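Long-range contact in 4-oxalocrotonate tautomerase family enzyme (Burkholderia sp. RPE67, PDB 6VVM), which belongs to the tautomerase superfamily, built from two consecutive beta-alpha-beta units in one chain and assembled as a trimer: residues Thr2-Leu7 and Leu41-Pro46. Sequence-based numbering, arbitrary orientation.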
ATOM      1  N   THR A   2      -0.477  -6.801  -9.298  1.00 25.49           N
ATOM      2  CA  THR A   2       0.264  -6.902  -8.053  1.00 24.32           C
ATOM      3  C   THR A   2      -0.746  -7.042  -6.922  1.00 22.76           C
ATOM      4  O   THR A   2      -1.574  -6.151  -6.717  1.00 23.42           O
ATOM      5  CB  THR A   2       1.157  -5.678  -7.814  1.00 21.58           C
ATOM      6  OG1 THR A   2       2.125  -5.543  -8.864  1.00 26.84           O
ATOM      7  CG2 THR A   2       1.873  -5.819  -6.482  1.00 23.76           C
ATOM      8  N   LEU A   3      -0.689  -8.162  -6.209  1.00 21.36           N
ATOM      9  CA  LEU A   3      -1.570  -8.414  -5.079  1.00 23.24           C
ATOM     10  C   LEU A   3      -0.793  -8.263  -3.778  1.00 23.70           C
ATOM     11  O   LEU A   3       0.353  -8.710  -3.667  1.00 20.54           O
ATOM     12  CB  LEU A   3      -2.186  -9.815  -5.138  1.00 21.71           C
ATOM     13  CG  LEU A   3      -2.750 -10.301  -6.473  1.00 23.86           C
ATOM     14  CD1 LEU A   3      -3.479 -11.616  -6.256  1.00 22.84           C
ATOM     15  CD2 LEU A   3      -3.685  -9.233  -7.059  1.00 26.45           C
ATOM     16  N   GLU A   4      -1.427  -7.656  -2.782  1.00 21.83           N
ATOM     17  CA  GLU A   4      -0.842  -7.590  -1.450  1.00 23.11           C
ATOM     18  C   GLU A   4      -1.888  -8.119  -0.485  1.00 22.23           C
ATOM     19  O   GLU A   4      -3.018  -7.620  -0.459  1.00 23.27           O
ATOM     20  CB  GLU A   4      -0.392  -6.166  -1.073  1.00 21.77           C
ATOM     21  CG  GLU A   4      -0.014  -6.071   0.417  1.00 24.56           C
ATOM     22  CD  GLU A   4       0.716  -4.804   0.838  1.00 26.40           C
ATOM     23  OE1 GLU A   4       0.603  -3.755   0.159  1.00 28.58           O
ATOM     24  OE2 GLU A   4       1.414  -4.874   1.878  1.00 24.17           O
ATOM     25  N   VAL A   5      -1.532  -9.156   0.268  1.00 19.37           N
ATOM     26  CA  VAL A   5      -2.428  -9.749   1.245  1.00 22.25           C
ATOM     27  C   VAL A   5      -1.934  -9.410   2.645  1.00 23.19           C
ATOM     28  O   VAL A   5      -0.815  -9.775   3.030  1.00 23.30           O
ATOM     29  CB  VAL A   5      -2.552 -11.267   1.062  1.00 24.74           C
ATOM     30  CG1 VAL A   5      -3.616 -11.802   1.994  1.00 24.78           C
ATOM     31  CG2 VAL A   5      -2.883 -11.585  -0.385  1.00 23.74           C
ATOM     32  N   TYR A   6      -2.775  -8.727   3.404  1.00 21.59           N
ATOM     33  CA  TYR A   6      -2.573  -8.546   4.837  1.00 20.63           C
ATOM     34  C   TYR A   6      -3.147  -9.752   5.576  1.00 22.55           C
ATOM     35  O   TYR A   6      -4.347 -10.047   5.467  1.00 22.90           O
ATOM     36  CB  TYR A   6      -3.234  -7.258   5.302  1.00 27.23           C
ATOM     37  CG  TYR A   6      -2.456  -6.029   4.914  1.00 23.57           C
ATOM     38  CD1 TYR A   6      -2.626  -5.439   3.667  1.00 24.93           C
ATOM     39  CD2 TYR A   6      -1.541  -5.470   5.789  1.00 25.98           C
ATOM     40  CE1 TYR A   6      -1.919  -4.315   3.313  1.00 23.03           C
ATOM     41  CE2 TYR A   6      -0.830  -4.342   5.452  1.00 26.33           C
ATOM     42  CZ  TYR A   6      -1.019  -3.766   4.218  1.00 27.94           C
ATOM     43  OH  TYR A   6      -0.300  -2.640   3.902  1.00 26.40           O
ATOM     44  N   LEU A   7      -2.286 -10.471   6.283  1.00 22.65           N
ATOM     45  CA  LEU A   7      -2.679 -11.678   6.994  1.00 25.03           C
ATOM     46  C   LEU A   7      -1.959 -11.731   8.333  1.00 24.26           C
ATOM     47  O   LEU A   7      -0.955 -11.040   8.538  1.00 29.38           O
ATOM     48  CB  LEU A   7      -2.400 -12.941   6.158  1.00 27.25           C
ATOM     49  CG  LEU A   7      -0.981 -13.481   5.946  1.00 24.89           C
ATOM     50  CD1 LEU A   7      -1.042 -14.760   5.100  1.00 27.56           C
ATOM     51  CD2 LEU A   7      -0.066 -12.451   5.277  1.00 26.96           C
ATOM     52  N   LEU A  41       2.619 -10.114  -2.825  1.00 22.20           N
ATOM     53  CA  LEU A  41       3.344  -9.929  -1.579  1.00 21.34           C
ATOM     54  C   LEU A  41       2.390 -10.191  -0.433  1.00 21.11           C
ATOM     55  O   LEU A  41       1.280  -9.649  -0.409  1.00 21.65           O
ATOM     56  CB  LEU A  41       3.964  -8.524  -1.449  1.00 21.43           C
ATOM     57  CG  LEU A  41       3.122  -7.257  -1.619  1.00 21.02           C
ATOM     58  CD1 LEU A  41       3.711  -6.090  -0.764  1.00 22.61           C
ATOM     59  CD2 LEU A  41       3.053  -6.850  -3.079  1.00 22.88           C
ATOM     60  N   LEU A  42       2.805 -11.057   0.481  1.00 20.98           N
ATOM     61  CA  LEU A  42       2.076 -11.315   1.713  1.00 22.38           C
ATOM     62  C   LEU A  42       2.689 -10.444   2.801  1.00 23.81           C
ATOM     63  O   LEU A  42       3.909 -10.453   2.983  1.00 23.16           O
ATOM     64  CB  LEU A  42       2.149 -12.789   2.111  1.00 23.43           C
ATOM     65  CG  LEU A  42       1.736 -13.748   0.991  1.00 21.61           C
ATOM     66  CD1 LEU A  42       1.938 -15.190   1.429  1.00 22.55           C
ATOM     67  CD2 LEU A  42       0.295 -13.467   0.586  1.00 19.04           C
ATOM     68  N   THR A  43       1.851  -9.678   3.490  1.00 23.12           N
ATOM     69  CA  THR A  43       2.302  -8.783   4.559  1.00 25.51           C
ATOM     70  C   THR A  43       1.758  -9.328   5.875  1.00 26.14           C
ATOM     71  O   THR A  43       0.594  -9.102   6.226  1.00 27.37           O
ATOM     72  CB  THR A  43       1.855  -7.349   4.286  1.00 20.76           C
ATOM     73  OG1 THR A  43       2.500  -6.875   3.095  1.00 23.67           O
ATOM     74  CG2 THR A  43       2.249  -6.419   5.461  1.00 25.52           C
ATOM     75  N   GLU A  44       2.593 -10.099   6.571  1.00 26.76           N
ATOM     76  CA  GLU A  44       2.226 -10.685   7.851  1.00 24.42           C
ATOM     77  C   GLU A  44       2.279  -9.623   8.943  1.00 26.76           C
ATOM     78  O   GLU A  44       3.244  -8.866   9.024  1.00 26.66           O
ATOM     79  CB  GLU A  44       3.197 -11.806   8.220  1.00 29.29           C
ATOM     80  CG  GLU A  44       2.885 -13.164   7.680  1.00 34.36           C
ATOM     81  CD  GLU A  44       3.789 -14.227   8.286  1.00 34.10           C
ATOM     82  OE1 GLU A  44       4.714 -13.870   9.057  1.00 37.78           O
ATOM     83  OE2 GLU A  44       3.568 -15.413   7.997  1.00 33.53           O
ATOM     84  N   LEU A  45       1.251  -9.583   9.794  1.00 25.73           N
ATOM     85  CA  LEU A  45       1.224  -8.611  10.881  1.00 26.61           C
ATOM     86  C   LEU A  45       1.008  -9.285  12.228  1.00 28.02           C
ATOM     87  O   LEU A  45       0.177 -10.194  12.355  1.00 29.88           O
ATOM     88  CB  LEU A  45       0.115  -7.567  10.665  1.00 25.52           C
ATOM     89  CG  LEU A  45       0.219  -6.708   9.408  1.00 28.20           C
ATOM     90  CD1 LEU A  45      -0.849  -5.613   9.428  1.00 27.25           C
ATOM     91  CD2 LEU A  45       1.612  -6.104   9.287  1.00 26.89           C
ATOM     92  N   PRO A  46       1.726  -8.849  13.259  1.00 27.92           N
ATOM     93  CA  PRO A  46       1.401  -9.289  14.619  1.00 27.74           C
ATOM     94  C   PRO A  46       0.033  -8.769  15.045  1.00 28.69           C
ATOM     95  O   PRO A  46      -0.466  -7.761  14.541  1.00 24.15           O
ATOM     96  CB  PRO A  46       2.523  -8.684  15.469  1.00 28.68           C
ATOM     97  CG  PRO A  46       3.002  -7.485  14.675  1.00 27.13           C
ATOM     98  CD  PRO A  46       2.839  -7.878  13.222  1.00 27.81           C
TER
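Leu3 to Leu7 pair with Leu41 to Leu45 as neighbouring parallel strands whose axes diverge by 19°, joined by five backbone hydrogen bonds that run alternately from one strand to the other. The bond from Thr43 N to Val5 O is nearly straight (175° at the hydrogen), whereas Leu7 N reaches Thr43 O over a longer 3.2 Å from above the carbonyl plane. This is the strand pair of a beta-alpha-beta crossover, with helix 13-31 between the two strands in sequence.

On the face bearing Glu4, Tyr6, Leu41 and Thr43, the one side-chain hydrogen bond of the pair runs from Thr43 OG1 to Glu4 OE2 (2.6 Å), meeting the anti side of the carboxylate slightly out of its plane. Glu4 extends with CG anti to the backbone N (chi1 170°), and its CD lies 3.6 Å from Leu41 CD1. The other Leu41 methyl, CD2, turns back to Thr2 CG2. Thr43 directs its CG2 alongside Tyr6, 3.7 Å from Tyr6 CE2, with CB over one face of the ring near the rim; Leu45 CD1 comes to the ring edge, 3.7 Å from Tyr6 CD2.

On the opposite face, Leu42 CD2 sits 3.6 Å from Val5 CB, the two side chains lying side by side; Val5 packs on Leu23 and Leu42 on Leu19 and Lys16 of helix 13-31. Leu7 CD2 lies against the Thr43 carbonyl, between Leu42 CB and Glu44 CG, while the Glu44 carboxylate forms a salt bridge with Lys16.

Glu4 OE2 also forms a salt bridge with Lys104 of the second subunit, so OE2 of the buried Glu4 is gripped by a hydroxyl and an ammonium group, which would probably favour the ionised carboxylate; Leu41 pairs in an antiparallel ladder with a strand of that subunit, tying this strand pair to the trimer interface.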